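Local coordinates for protein putative hexose oxidase (Nonomuraea sp. ATCC 39727, PDB 5AWV) that probably acts as an FAD-dependent hexose oxidase on glycopeptide antibiotics, carrying a covalently attached flavin and binding teicoplanin, at residues 91-96 with 471-476; 85-90 with 103-108; 178-183 with 197-202. All coordinates share one frame; numbering follows the deposited sequence.

Two of the three contacts hold the flavin of a PCMH-type FAD-binding fold; the third lies in a neighbouring sheet. Contact 2 (85-90 with 103-108) joins two parallel strands of the four-stranded mixed sheet. Its first segment runs straight into 91-96, which contact 1 pairs with 471-476 from the berberine-like region. Contacts 1 and 2 cross along the chain, touch each other and both hold FAD. The centres of contact 1 and contact 2 are 14 Å apart. Contact 3 (178-183 with 197-202) comes after contact 2, inside the long loop closed by contact 1. It joins the two strands of a hairpin, about 8 Å from contact 2, nearest atoms. Contacts 1 and 2 thus supply part of the cofactor site.

Contact 1 (91-96 with 471-476); sequences HCFEDF and INYPDS. With FAD (flavin-adenine dinucleotide), chain M; N1L (2-amino-2-deoxy-beta-D-glucopyranuronic acid), chain B.
F93 and Y473 lie side by side in the flavin pocket, where the FAD-binding region of a PCMH-type fold meets the berberine-like region. Their rings are nearly parallel, at 6°, but slid apart with centroids 5.1 Å apart, so they barely overlap. F93 CE2 meets Y473 CD1 at 3.3 Å. O4 of the bound aminoglucuronic acid sits at the F93 edge and over one Y473 face. Y473 OH is hydrogen-bonded to Y165 OH.

P474 fills the apolar middle. Its CD meets F93 CB, and its CB touches F96 CZ at 3.6 Å.

The cofactor is gripped from both segments. H91 ND1 is covalently bonded to FAD C8M. C92 N donates to the phosphate oxygen O1A, and N472 OD1 accepts from FAD O4' at 2.8 Å. One water accepts from F93 N, donates to N472 O and bonds FAD O3'.

The polar end lies at E94, whose chain bends at chi2 (-67°) and carries the carboxylate to the S476 backbone. A second water donates to E94 OE1 and D95 OD1 and also bonds S476 OG. D475 is salt-bridged to K365 and K367. S476 N donates to E94 OE2 at 2.9 Å, meeting it from 43° out of the carboxylate plane.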
loop_
_atom_site.group_PDB
_atom_site.type_symbol
_atom_site.label_atom_id
_atom_site.label_comp_id
_atom_site.label_asym_id
_atom_site.label_seq_id
_atom_site.Cartn_x
_atom_site.Cartn_y
_atom_site.Cartn_z
ATOM N N HIS A 91 6.111 -2.028 -3.290
ATOM C CA HIS A 91 5.383 -1.113 -4.119
ATOM C C HIS A 91 5.672 0.352 -3.996
ATOM O O HIS A 91 5.081 1.161 -4.696
ATOM C CB HIS A 91 3.865 -1.367 -3.999
ATOM C CG HIS A 91 3.406 -2.347 -5.025
ATOM N ND1 HIS A 91 2.915 -1.966 -6.305
ATOM C CD2 HIS A 91 3.555 -3.688 -5.022
ATOM C CE1 HIS A 91 2.694 -3.118 -6.959
ATOM N NE2 HIS A 91 3.100 -4.144 -6.234
ATOM N N CYS A 92 6.670 0.725 -3.205
ATOM C CA CYS A 92 7.009 2.143 -3.079
ATOM C C CYS A 92 7.047 2.902 -4.412
ATOM O O CYS A 92 7.718 2.448 -5.359
ATOM C CB CYS A 92 8.402 2.310 -2.392
ATOM S SG CYS A 92 8.622 3.995 -1.740
ATOM N N PHE A 93 6.402 4.066 -4.468
ATOM C CA PHE A 93 6.353 4.950 -5.670
ATOM C C PHE A 93 7.671 5.688 -5.842
ATOM O O PHE A 93 7.922 6.254 -6.927
ATOM C CB PHE A 93 5.296 6.052 -5.597
ATOM C CG PHE A 93 3.898 5.603 -5.922
ATOM C CD1 PHE A 93 3.520 4.273 -5.840
ATOM C CD2 PHE A 93 2.946 6.556 -6.225
ATOM C CE1 PHE A 93 2.249 3.890 -6.097
ATOM C CE2 PHE A 93 1.673 6.197 -6.541
ATOM C CZ PHE A 93 1.302 4.868 -6.451
ATOM N N GLU A 94 8.494 5.650 -4.804
ATOM C CA GLU A 94 9.767 6.380 -4.754
ATOM C C GLU A 94 10.927 5.433 -4.449
ATOM O O GLU A 94 10.753 4.254 -4.223
ATOM C CB GLU A 94 9.723 7.540 -3.720
ATOM C CG GLU A 94 9.218 8.833 -4.297
ATOM C CD GLU A 94 10.169 9.433 -5.331
ATOM O OE1 GLU A 94 11.258 8.850 -5.544
ATOM O OE2 GLU A 94 9.821 10.472 -5.892
ATOM N N ASP A 95 12.136 5.980 -4.478
ATOM C CA ASP A 95 13.396 5.231 -4.237
ATOM C C ASP A 95 13.742 5.035 -2.760
ATOM O O ASP A 95 14.924 4.968 -2.415
ATOM C CB ASP A 95 14.582 5.953 -4.894
ATOM C CG ASP A 95 14.943 7.251 -4.175
ATOM O OD1 ASP A 95 14.159 7.763 -3.275
ATOM O OD2 ASP A 95 16.031 7.753 -4.537
ATOM N N PHE A 96 12.754 4.847 -1.905
ATOM C CA PHE A 96 13.020 4.788 -0.479
ATOM C C PHE A 96 13.770 3.508 -0.113
ATOM O O PHE A 96 14.522 3.485 0.866
ATOM C CB PHE A 96 11.752 4.848 0.347
ATOM C CG PHE A 96 10.925 6.097 0.183
ATOM C CD1 PHE A 96 11.391 7.257 -0.460
ATOM C CD2 PHE A 96 9.659 6.138 0.752
ATOM C CE1 PHE A 96 10.598 8.389 -0.521
ATOM C CE2 PHE A 96 8.867 7.284 0.665
ATOM C CZ PHE A 96 9.321 8.415 0.006
ATOM N N ILE A 471 0.547 10.332 1.452
ATOM C CA ILE A 471 1.936 9.774 1.680
ATOM C C ILE A 471 2.178 8.391 1.129
ATOM O O ILE A 471 3.282 8.084 0.860
ATOM C CB ILE A 471 2.331 9.849 3.212
ATOM C CG1 ILE A 471 3.826 9.641 3.457
ATOM C CG2 ILE A 471 1.586 8.839 4.010
ATOM C CD1 ILE A 471 4.711 10.758 2.900
ATOM N N ASN A 472 1.119 7.614 0.856
ATOM C CA ASN A 472 1.323 6.347 0.120
ATOM C C ASN A 472 1.548 6.467 -1.353
ATOM O O ASN A 472 1.939 5.464 -2.013
ATOM C CB ASN A 472 0.199 5.328 0.413
ATOM C CG ASN A 472 0.550 4.313 1.474
ATOM O OD1 ASN A 472 1.712 4.012 1.720
ATOM N ND2 ASN A 472 -0.475 3.762 2.095
ATOM N N TYR A 473 1.335 7.688 -1.854
ATOM C CA TYR A 473 1.800 8.088 -3.197
ATOM C C TYR A 473 2.937 9.104 -3.148
ATOM O O TYR A 473 2.833 10.254 -3.655
ATOM C CB TYR A 473 0.629 8.722 -3.936
ATOM C CG TYR A 473 -0.577 7.911 -4.180
ATOM C CD1 TYR A 473 -0.597 6.514 -4.124
ATOM C CD2 TYR A 473 -1.814 8.600 -4.393
ATOM C CE1 TYR A 473 -1.781 5.804 -4.324
ATOM C CE2 TYR A 473 -3.016 7.893 -4.639
ATOM C CZ TYR A 473 -3.007 6.497 -4.624
ATOM O OH TYR A 473 -4.269 5.820 -4.877
ATOM N N PRO A 474 4.016 8.723 -2.486
ATOM C CA PRO A 474 5.096 9.696 -2.292
ATOM C C PRO A 474 5.699 10.199 -3.625
ATOM O O PRO A 474 5.848 9.450 -4.572
ATOM C CB PRO A 474 6.124 8.949 -1.516
ATOM C CG PRO A 474 5.922 7.526 -1.976
ATOM C CD PRO A 474 4.437 7.368 -2.141
ATOM N N ASP A 475 6.053 11.446 -3.609
ATOM C CA ASP A 475 6.635 12.161 -4.776
ATOM C C ASP A 475 7.715 13.170 -4.265
ATOM O O ASP A 475 7.364 14.213 -3.730
ATOM C CB ASP A 475 5.540 12.919 -5.437
ATOM C CG ASP A 475 6.033 13.784 -6.634
ATOM O OD1 ASP A 475 7.205 13.639 -7.089
ATOM O OD2 ASP A 475 5.172 14.560 -7.120
ATOM N N SER A 476 9.000 12.800 -4.424
ATOM C CA SER A 476 10.161 13.629 -4.091
ATOM C C SER A 476 10.181 14.998 -4.729
ATOM O O SER A 476 10.808 15.878 -4.172
ATOM C CB SER A 476 11.450 12.908 -4.526
ATOM O OG SER A 476 11.519 11.892 -3.550
HETATM P PA FAD M . 7.555 -1.147 0.162
HETATM O O1A FAD M . 8.192 -0.568 -1.084
HETATM O O2A FAD M . 7.936 -2.462 0.662
HETATM O O5B FAD M . 7.632 -0.104 1.349
HETATM C C5B FAD M . 7.234 1.304 1.216
HETATM C C4B FAD M . 7.865 2.117 2.303
HETATM O O4B FAD M . 7.466 1.715 3.618
HETATM C C3B FAD M . 9.402 2.127 2.337
HETATM O O3B FAD M . 9.976 3.346 2.868
HETATM C C2B FAD M . 9.623 0.963 3.253
HETATM O O2B FAD M . 10.909 1.001 3.777
HETATM C C1B FAD M . 8.545 1.110 4.274
HETATM N N9A FAD M . 8.211 -0.158 4.879
HETATM C C8A FAD M . 7.848 -1.318 4.317
HETATM N N7A FAD M . 7.538 -2.253 5.243
HETATM C C5A FAD M . 7.681 -1.688 6.434
HETATM C C6A FAD M . 7.582 -2.150 7.835
HETATM N N6A FAD M . 7.242 -3.417 8.054
HETATM N N1A FAD M . 7.817 -1.225 8.813
HETATM C C2A FAD M . 8.189 0.056 8.522
HETATM N N3A FAD M . 8.344 0.544 7.261
HETATM C C4A FAD M . 8.146 -0.317 6.222
HETATM N N1 FAD M . -2.310 2.674 -2.257
HETATM C C2 FAD M . -3.613 2.834 -1.880
HETATM O O2 FAD M . -3.866 3.358 -0.771
HETATM N N3 FAD M . -4.640 2.422 -2.641
HETATM C C4 FAD M . -4.452 1.704 -3.767
HETATM O O4 FAD M . -5.417 1.286 -4.445
HETATM C C4X FAD M . -3.077 1.455 -4.221
HETATM N N5 FAD M . -2.791 0.736 -5.363
HETATM C C5X FAD M . -1.512 0.420 -5.735
HETATM C C6 FAD M . -1.316 -0.383 -6.879
HETATM C C7 FAD M . 0.042 -0.574 -7.247
HETATM C C7M FAD M . 0.344 -1.410 -8.518
HETATM C C8 FAD M . 1.212 -0.052 -6.435
HETATM C C8M FAD M . 2.628 -0.503 -6.703
HETATM C C9 FAD M . 0.927 0.687 -5.266
HETATM C C9A FAD M . -0.363 0.960 -4.913
HETATM N N10 FAD M . -0.694 1.722 -3.760
HETATM C C10 FAD M . -2.002 1.960 -3.371
HETATM C "C1'" FAD M . 0.387 2.331 -2.917
HETATM C "C2'" FAD M . 0.751 1.501 -1.745
HETATM O "O2'" FAD M . -0.245 1.736 -0.768
HETATM C "C3'" FAD M . 2.041 2.068 -1.283
HETATM O "O3'" FAD M . 2.932 1.940 -2.393
HETATM C "C4'" FAD M . 2.572 1.276 -0.057
HETATM O "O4'" FAD M . 3.501 2.130 0.617
HETATM C "C5'" FAD M . 3.292 0.047 -0.551
HETATM O "O5'" FAD M . 3.688 -0.780 0.561
HETATM P P FAD M . 4.693 -1.960 0.308
HETATM O O1P FAD M . 4.885 -2.715 1.530
HETATM O O2P FAD M . 4.331 -2.795 -0.889
HETATM O O3P FAD M . 5.960 -1.120 -0.197
HETATM C C1 N1L B . -1.707 1.574 -10.063
HETATM C C2 N1L B . -0.940 2.833 -10.721
HETATM C C3 N1L B . -0.406 3.825 -9.671
HETATM C C4 N1L B . -1.578 4.245 -8.811
HETATM C C5 N1L B . -2.087 3.013 -8.014
HETATM C C6 N1L B . -3.203 3.368 -6.997
HETATM N N2 N1L B . 0.175 2.450 -11.585
HETATM O O3 N1L B . 0.156 5.064 -10.320
HETATM O O4 N1L B . -1.208 5.399 -7.899
HETATM O O5 N1L B . -2.658 2.026 -8.962
HETATM O O6B N1L B . -4.526 3.314 -7.518
HETATM O O6A N1L B . -3.097 4.672 -6.584
HETATM O O HOH W 1 4.321 4.254 -2.352
HETATM O O HOH W 2 13.595 10.368 -3.874
#

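Contact 2 (85-90 with 103-108). With FAD (flavin-adenine dinucleotide), chain M.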
loop_
_atom_site.group_PDB
_atom_site.type_symbol
_atom_site.label_atom_id
_atom_site.label_comp_id
_atom_site.label_asym_id
_atom_site.label_seq_id
_atom_site.Cartn_x
_atom_site.Cartn_y
_atom_site.Cartn_z
ATOM N N ALA A 85 16.907 -0.068 4.914
ATOM C CA ALA A 85 15.523 0.157 4.506
ATOM C C ALA A 85 14.767 -1.189 4.601
ATOM O O ALA A 85 15.364 -2.242 4.373
ATOM C CB ALA A 85 15.488 0.703 3.107
ATOM N N VAL A 86 13.502 -1.146 4.979
ATOM C CA VAL A 86 12.659 -2.341 5.108
ATOM C C VAL A 86 11.938 -2.499 3.771
ATOM O O VAL A 86 11.593 -1.515 3.149
ATOM C CB VAL A 86 11.584 -2.200 6.222
ATOM C CG1 VAL A 86 10.746 -3.474 6.320
ATOM C CG2 VAL A 86 12.265 -1.810 7.518
ATOM N N ARG A 87 11.814 -3.728 3.283
ATOM C CA ARG A 87 10.912 -4.007 2.186
ATOM C C ARG A 87 9.856 -5.013 2.596
ATOM O O ARG A 87 10.151 -6.062 3.050
ATOM C CB ARG A 87 11.622 -4.514 0.959
ATOM C CG ARG A 87 10.810 -4.247 -0.308
ATOM C CD ARG A 87 11.183 -5.104 -1.415
ATOM N NE ARG A 87 12.580 -5.044 -1.923
ATOM C CZ ARG A 87 13.127 -4.212 -2.783
ATOM N NH1 ARG A 87 12.528 -3.158 -3.225
ATOM N NH2 ARG A 87 14.378 -4.494 -3.221
ATOM N N SER A 88 8.604 -4.668 2.375
ATOM C CA SER A 88 7.514 -5.602 2.601
ATOM C C SER A 88 6.984 -6.002 1.237
ATOM O O SER A 88 7.409 -7.029 0.685
ATOM C CB SER A 88 6.488 -4.964 3.512
ATOM O OG SER A 88 7.026 -4.842 4.828
ATOM N N GLY A 89 6.105 -5.200 0.629
ATOM C CA GLY A 89 5.604 -5.588 -0.705
ATOM C C GLY A 89 6.361 -5.039 -1.889
ATOM O O GLY A 89 6.182 -5.523 -3.001
ATOM N N GLY A 90 7.230 -4.033 -1.705
ATOM C CA GLY A 90 8.006 -3.534 -2.812
ATOM C C GLY A 90 7.293 -2.507 -3.675
ATOM O O GLY A 90 7.882 -2.072 -4.629
ATOM N N LYS A 103 22.355 0.261 2.223
ATOM C CA LYS A 103 23.279 -0.836 2.276
ATOM C C LYS A 103 22.722 -2.128 2.792
ATOM O O LYS A 103 23.332 -3.189 2.567
ATOM C CB LYS A 103 24.480 -0.419 3.142
ATOM C CG LYS A 103 25.245 0.771 2.608
ATOM C CD LYS A 103 25.923 0.517 1.271
ATOM C CE LYS A 103 26.475 1.819 0.699
ATOM N NZ LYS A 103 27.230 1.481 -0.540
ATOM N N VAL A 104 21.687 -2.063 3.595
ATOM C CA VAL A 104 21.023 -3.275 3.991
ATOM C C VAL A 104 19.540 -3.148 3.739
ATOM O O VAL A 104 18.929 -2.160 4.152
ATOM C CB VAL A 104 21.247 -3.510 5.468
ATOM C CG1 VAL A 104 20.531 -4.725 5.924
ATOM C CG2 VAL A 104 22.749 -3.783 5.727
ATOM N N ILE A 105 18.945 -4.176 3.139
ATOM C CA ILE A 105 17.474 -4.280 3.100
ATOM C C ILE A 105 17.012 -5.321 4.095
ATOM O O ILE A 105 17.511 -6.441 4.084
ATOM C CB ILE A 105 16.993 -4.606 1.668
ATOM C CG1 ILE A 105 17.402 -3.476 0.775
ATOM C CG2 ILE A 105 15.469 -4.805 1.664
ATOM C CD1 ILE A 105 17.072 -3.650 -0.678
ATOM N N ILE A 106 16.153 -4.953 5.041
ATOM C CA ILE A 106 15.459 -5.927 5.816
ATOM C C ILE A 106 14.151 -6.297 5.044
ATOM O O ILE A 106 13.217 -5.494 4.948
ATOM C CB ILE A 106 15.166 -5.451 7.235
ATOM C CG1 ILE A 106 16.520 -5.118 7.923
ATOM C CG2 ILE A 106 14.405 -6.505 7.995
ATOM C CD1 ILE A 106 16.385 -4.516 9.312
ATOM N N ASP A 107 14.110 -7.538 4.579
ATOM C CA ASP A 107 13.067 -8.017 3.706
ATOM C C ASP A 107 12.100 -8.847 4.532
ATOM O O ASP A 107 12.502 -9.805 5.183
ATOM C CB ASP A 107 13.663 -8.815 2.547
ATOM C CG ASP A 107 12.596 -9.225 1.504
ATOM O OD1 ASP A 107 11.547 -9.789 1.922
ATOM O OD2 ASP A 107 12.801 -8.911 0.311
ATOM N N MET A 108 10.824 -8.467 4.525
ATOM C CA MET A 108 9.804 -9.076 5.383
ATOM C C MET A 108 9.009 -10.225 4.792
ATOM O O MET A 108 7.998 -10.674 5.418
ATOM C CB MET A 108 8.832 -8.028 5.862
ATOM C CG MET A 108 9.472 -6.761 6.472
ATOM S SD MET A 108 10.479 -6.970 7.960
ATOM C CE MET A 108 9.213 -6.726 9.130
HETATM P PA FAD M . 7.555 -1.147 0.162
HETATM O O1A FAD M . 8.192 -0.568 -1.084
HETATM O O2A FAD M . 7.936 -2.462 0.662
HETATM O O5B FAD M . 7.632 -0.104 1.349
HETATM C C5B FAD M . 7.234 1.304 1.216
HETATM C C4B FAD M . 7.865 2.117 2.303
HETATM O O4B FAD M . 7.466 1.715 3.618
HETATM C C3B FAD M . 9.402 2.127 2.337
HETATM O O3B FAD M . 9.976 3.346 2.868
HETATM C C2B FAD M . 9.623 0.963 3.253
HETATM O O2B FAD M . 10.909 1.001 3.777
HETATM C C1B FAD M . 8.545 1.110 4.274
HETATM N N9A FAD M . 8.211 -0.158 4.879
HETATM C C8A FAD M . 7.848 -1.318 4.317
HETATM N N7A FAD M . 7.538 -2.253 5.243
HETATM C C5A FAD M . 7.681 -1.688 6.434
HETATM C C6A FAD M . 7.582 -2.150 7.835
HETATM N N6A FAD M . 7.242 -3.417 8.054
HETATM N N1A FAD M . 7.817 -1.225 8.813
HETATM C C2A FAD M . 8.189 0.056 8.522
HETATM N N3A FAD M . 8.344 0.544 7.261
HETATM C C4A FAD M . 8.146 -0.317 6.222
HETATM N N1 FAD M . -2.310 2.674 -2.257
HETATM C C2 FAD M . -3.613 2.834 -1.880
HETATM O O2 FAD M . -3.866 3.358 -0.771
HETATM N N3 FAD M . -4.640 2.422 -2.641
HETATM C C4 FAD M . -4.452 1.704 -3.767
HETATM O O4 FAD M . -5.417 1.286 -4.445
HETATM C C4X FAD M . -3.077 1.455 -4.221
HETATM N N5 FAD M . -2.791 0.736 -5.363
HETATM C C5X FAD M . -1.512 0.420 -5.735
HETATM C C6 FAD M . -1.316 -0.383 -6.879
HETATM C C7 FAD M . 0.042 -0.574 -7.247
HETATM C C7M FAD M . 0.344 -1.410 -8.518
HETATM C C8 FAD M . 1.212 -0.052 -6.435
HETATM C C8M FAD M . 2.628 -0.503 -6.703
HETATM C C9 FAD M . 0.927 0.687 -5.266
HETATM C C9A FAD M . -0.363 0.960 -4.913
HETATM N N10 FAD M . -0.694 1.722 -3.760
HETATM C C10 FAD M . -2.002 1.960 -3.371
HETATM C "C1'" FAD M . 0.387 2.331 -2.917
HETATM C "C2'" FAD M . 0.751 1.501 -1.745
HETATM O "O2'" FAD M . -0.245 1.736 -0.768
HETATM C "C3'" FAD M . 2.041 2.068 -1.283
HETATM O "O3'" FAD M . 2.932 1.940 -2.393
HETATM C "C4'" FAD M . 2.572 1.276 -0.057
HETATM O "O4'" FAD M . 3.501 2.130 0.617
HETATM C "C5'" FAD M . 3.292 0.047 -0.551
HETATM O "O5'" FAD M . 3.688 -0.780 0.561
HETATM P P FAD M . 4.693 -1.960 0.308
HETATM O O1P FAD M . 4.885 -2.715 1.530
HETATM O O2P FAD M . 4.331 -2.795 -0.889
HETATM O O3P FAD M . 5.960 -1.120 -0.197
HETATM O O HOH W 3 14.315 -7.206 -0.971
#
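The R87 guanidinium lies beside the side chains of I105 and D107 across the strand pair. At its edge, in plane, one water accepts from R87 NE and donates to D107 OD2 at 2.6 Å. This water spans a gap too long for a salt bridge, R87 NE to D107 OD2 being 4.5 Å. I105 CD1 approaches the group obliquely, 3.8 Å from R87 NH2. The chain bends at chi3 (-61°), and NH1 forms a salt bridge with D98. D107 OD2 is salt-bridged to R48, and OD1 is hydrogen-bonded to S109 OG.

The strands are parallel, with A85, V86 and R87 opposite I105, I106 and D107. Four backbone bonds join them, from A85 N to V104 O at one end and from M108 N to R87 O at the other. On the opposite face from R87 and I105, V86 CG1 meets M108 CG at 3.5 Å.

V86 O, still in the strand, accepts from the ribose O2B of FAD. Beyond it the chain turns to grip the cofactor. S88 OG donates to adenine N7A at 2.7 Å. S88 N and G90 N both donate to O2A, and G89 N donates to O1P.

Strand 104-107 lies between 84-87 and 60-63. I106 packs on helix 67-80, and V86 and M108 touch V223 of strand 223-229.

Contact 3 (178-183 with 197-202); sequences YLYAVE and VATRER
Y180 and R200 meet at the bulged end of a beta hairpin. The tight part is the backbone ladder. V182 and A198 form the hydrogen-bonded pair, their two N-to-O bonds each 2.9 Å long. R200 N donates to Y180 O at 2.8 Å. A181 and T199 are a non-hydrogen-bonded pair, with CA atoms 4.1 Å apart. L179 C and Y180 CA lie over one face of the R200 guanidinium. Its NH1 bonds R230 O and its NH2 bonds D177 O. The Y180 ring and the guanidinium are 71° apart, with R200 NE near the ring edge, 3.9 Å from Y180 CD1.

The solvent side is looser. E201 is exposed and touches Y180 by its tip. E201 OE2 accepts from Y180 OH at 2.6 Å through its anti lone pair, and lies in the ring plane. T199 OG1 sits between the backbone N and the carbonyl carbon (chi1 81°), where it accepts from E201 N in an ST turn; it is also hydrogen-bonded to D204. CG2 of the partly exposed V197 lies 3.9 Å from E183 CG.

Within this chain, strand 193-199 is the outermost strand of a five-stranded antiparallel sheet. Strand 179-187 lies between it and 223-229, where Y180 and A181 face W228 in a classic beta bulge. Helix 207-212 packs against A198 and R200.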
loop_
_atom_site.group_PDB
_atom_site.type_symbol
_atom_site.label_atom_id
_atom_site.label_comp_id
_atom_site.label_asym_id
_atom_site.label_seq_id
_atom_site.Cartn_x
_atom_site.Cartn_y
_atom_site.Cartn_z
ATOM N N TYR A 178 -9.326 1.034 11.164
ATOM C CA TYR A 178 -9.360 -0.294 11.795
ATOM C C TYR A 178 -8.042 -0.672 12.503
ATOM O O TYR A 178 -7.921 -1.799 12.970
ATOM C CB TYR A 178 -9.788 -1.381 10.795
ATOM C CG TYR A 178 -11.125 -1.007 10.202
ATOM C CD1 TYR A 178 -12.316 -1.331 10.848
ATOM C CD2 TYR A 178 -11.190 -0.158 9.128
ATOM C CE1 TYR A 178 -13.512 -0.894 10.356
ATOM C CE2 TYR A 178 -12.413 0.287 8.622
ATOM C CZ TYR A 178 -13.569 -0.029 9.262
ATOM O OH TYR A 178 -14.835 0.385 8.825
ATOM N N LEU A 179 -7.073 0.222 12.574
ATOM C CA LEU A 179 -5.769 -0.104 13.173
ATOM C C LEU A 179 -5.869 -0.037 14.689
ATOM O O LEU A 179 -5.982 1.043 15.291
ATOM C CB LEU A 179 -4.667 0.748 12.649
ATOM C CG LEU A 179 -3.276 0.406 13.257
ATOM C CD1 LEU A 179 -2.733 -0.968 12.915
ATOM C CD2 LEU A 179 -2.290 1.446 12.885
ATOM N N TYR A 180 -5.840 -1.200 15.313
ATOM C CA TYR A 180 -6.025 -1.272 16.795
ATOM C C TYR A 180 -4.678 -1.156 17.454
ATOM O O TYR A 180 -4.539 -0.467 18.477
ATOM C CB TYR A 180 -6.773 -2.579 17.198
ATOM C CG TYR A 180 -6.792 -2.792 18.668
ATOM C CD1 TYR A 180 -7.594 -1.990 19.467
ATOM C CD2 TYR A 180 -5.954 -3.766 19.288
ATOM C CE1 TYR A 180 -7.588 -2.141 20.883
ATOM C CE2 TYR A 180 -5.978 -3.936 20.674
ATOM C CZ TYR A 180 -6.789 -3.097 21.454
ATOM O OH TYR A 180 -6.869 -3.197 22.805
ATOM N N ALA A 181 -3.676 -1.807 16.879
ATOM C CA ALA A 181 -2.340 -1.818 17.475
ATOM C C ALA A 181 -1.262 -2.137 16.533
ATOM O O ALA A 181 -1.474 -2.821 15.523
ATOM C CB ALA A 181 -2.258 -2.833 18.630
ATOM N N VAL A 182 -0.059 -1.756 16.890
ATOM C CA VAL A 182 1.109 -2.103 16.153
ATOM C C VAL A 182 2.197 -2.625 17.090
ATOM O O VAL A 182 2.332 -2.116 18.191
ATOM C CB VAL A 182 1.857 -0.966 15.424
ATOM C CG1 VAL A 182 1.294 -0.683 14.062
ATOM C CG2 VAL A 182 1.933 0.339 16.254
ATOM N N GLU A 183 3.040 -3.497 16.581
ATOM C CA GLU A 183 4.293 -3.924 17.188
ATOM C C GLU A 183 5.406 -3.415 16.331
ATOM O O GLU A 183 5.450 -3.630 15.143
ATOM C CB GLU A 183 4.402 -5.455 17.287
ATOM C CG GLU A 183 5.644 -5.914 18.051
ATOM C CD GLU A 183 5.787 -7.469 18.099
ATOM O OE1 GLU A 183 6.088 -8.176 17.105
ATOM O OE2 GLU A 183 5.619 -7.988 19.159
ATOM N N VAL A 197 4.701 -2.709 21.773
ATOM C CA VAL A 197 3.354 -2.893 21.320
ATOM C C VAL A 197 2.538 -1.664 21.761
ATOM O O VAL A 197 2.424 -1.397 22.954
ATOM C CB VAL A 197 2.751 -4.196 21.835
ATOM C CG1 VAL A 197 1.284 -4.288 21.459
ATOM C CG2 VAL A 197 3.481 -5.386 21.269
ATOM N N ALA A 198 1.988 -0.921 20.807
ATOM C CA ALA A 198 1.211 0.321 21.043
ATOM C C ALA A 198 -0.192 0.191 20.521
ATOM O O ALA A 198 -0.396 -0.320 19.395
ATOM C CB ALA A 198 1.982 1.505 20.355
ATOM N N THR A 199 -1.212 0.523 21.315
ATOM C CA THR A 199 -2.552 0.332 20.942
ATOM C C THR A 199 -3.337 1.633 20.867
ATOM O O THR A 199 -2.909 2.653 21.399
ATOM C CB THR A 199 -3.387 -0.592 21.925
ATOM O OG1 THR A 199 -3.827 0.188 23.067
ATOM C CG2 THR A 199 -2.600 -1.804 22.383
ATOM N N ARG A 200 -4.546 1.554 20.356
ATOM C CA ARG A 200 -5.371 2.722 20.382
ATOM C C ARG A 200 -6.121 3.031 21.681
ATOM O O ARG A 200 -6.799 4.001 21.704
ATOM C CB ARG A 200 -6.326 2.759 19.233
ATOM C CG ARG A 200 -7.578 2.057 19.317
ATOM C CD ARG A 200 -8.362 2.394 18.024
ATOM N NE ARG A 200 -9.035 1.179 17.662
ATOM C CZ ARG A 200 -9.391 0.819 16.420
ATOM N NH1 ARG A 200 -10.040 -0.291 16.310
ATOM N NH2 ARG A 200 -9.189 1.611 15.329
ATOM N N GLU A 201 -6.020 2.192 22.707
ATOM C CA GLU A 201 -6.775 2.382 23.949
ATOM C C GLU A 201 -6.383 3.678 24.612
ATOM O O GLU A 201 -5.255 4.197 24.444
ATOM C CB GLU A 201 -6.527 1.245 24.938
ATOM C CG GLU A 201 -6.849 -0.143 24.448
ATOM C CD GLU A 201 -8.300 -0.528 24.501
ATOM O OE1 GLU A 201 -9.116 0.304 24.945
ATOM O OE2 GLU A 201 -8.599 -1.697 24.101
ATOM N N ARG A 202 -7.345 4.183 25.395
ATOM C CA ARG A 202 -7.032 5.236 26.331
ATOM C C ARG A 202 -6.099 4.683 27.437
ATOM O O ARG A 202 -6.189 3.506 27.861
ATOM C CB ARG A 202 -8.314 5.873 26.916
ATOM C CG ARG A 202 -8.691 7.125 26.131
ATOM C CD ARG A 202 -10.192 7.404 26.064
ATOM N NE ARG A 202 -10.480 8.856 25.945
ATOM C CZ ARG A 202 -10.317 9.617 24.844
ATOM N NH1 ARG A 202 -9.862 9.109 23.690
ATOM N NH2 ARG A 202 -10.626 10.914 24.891
#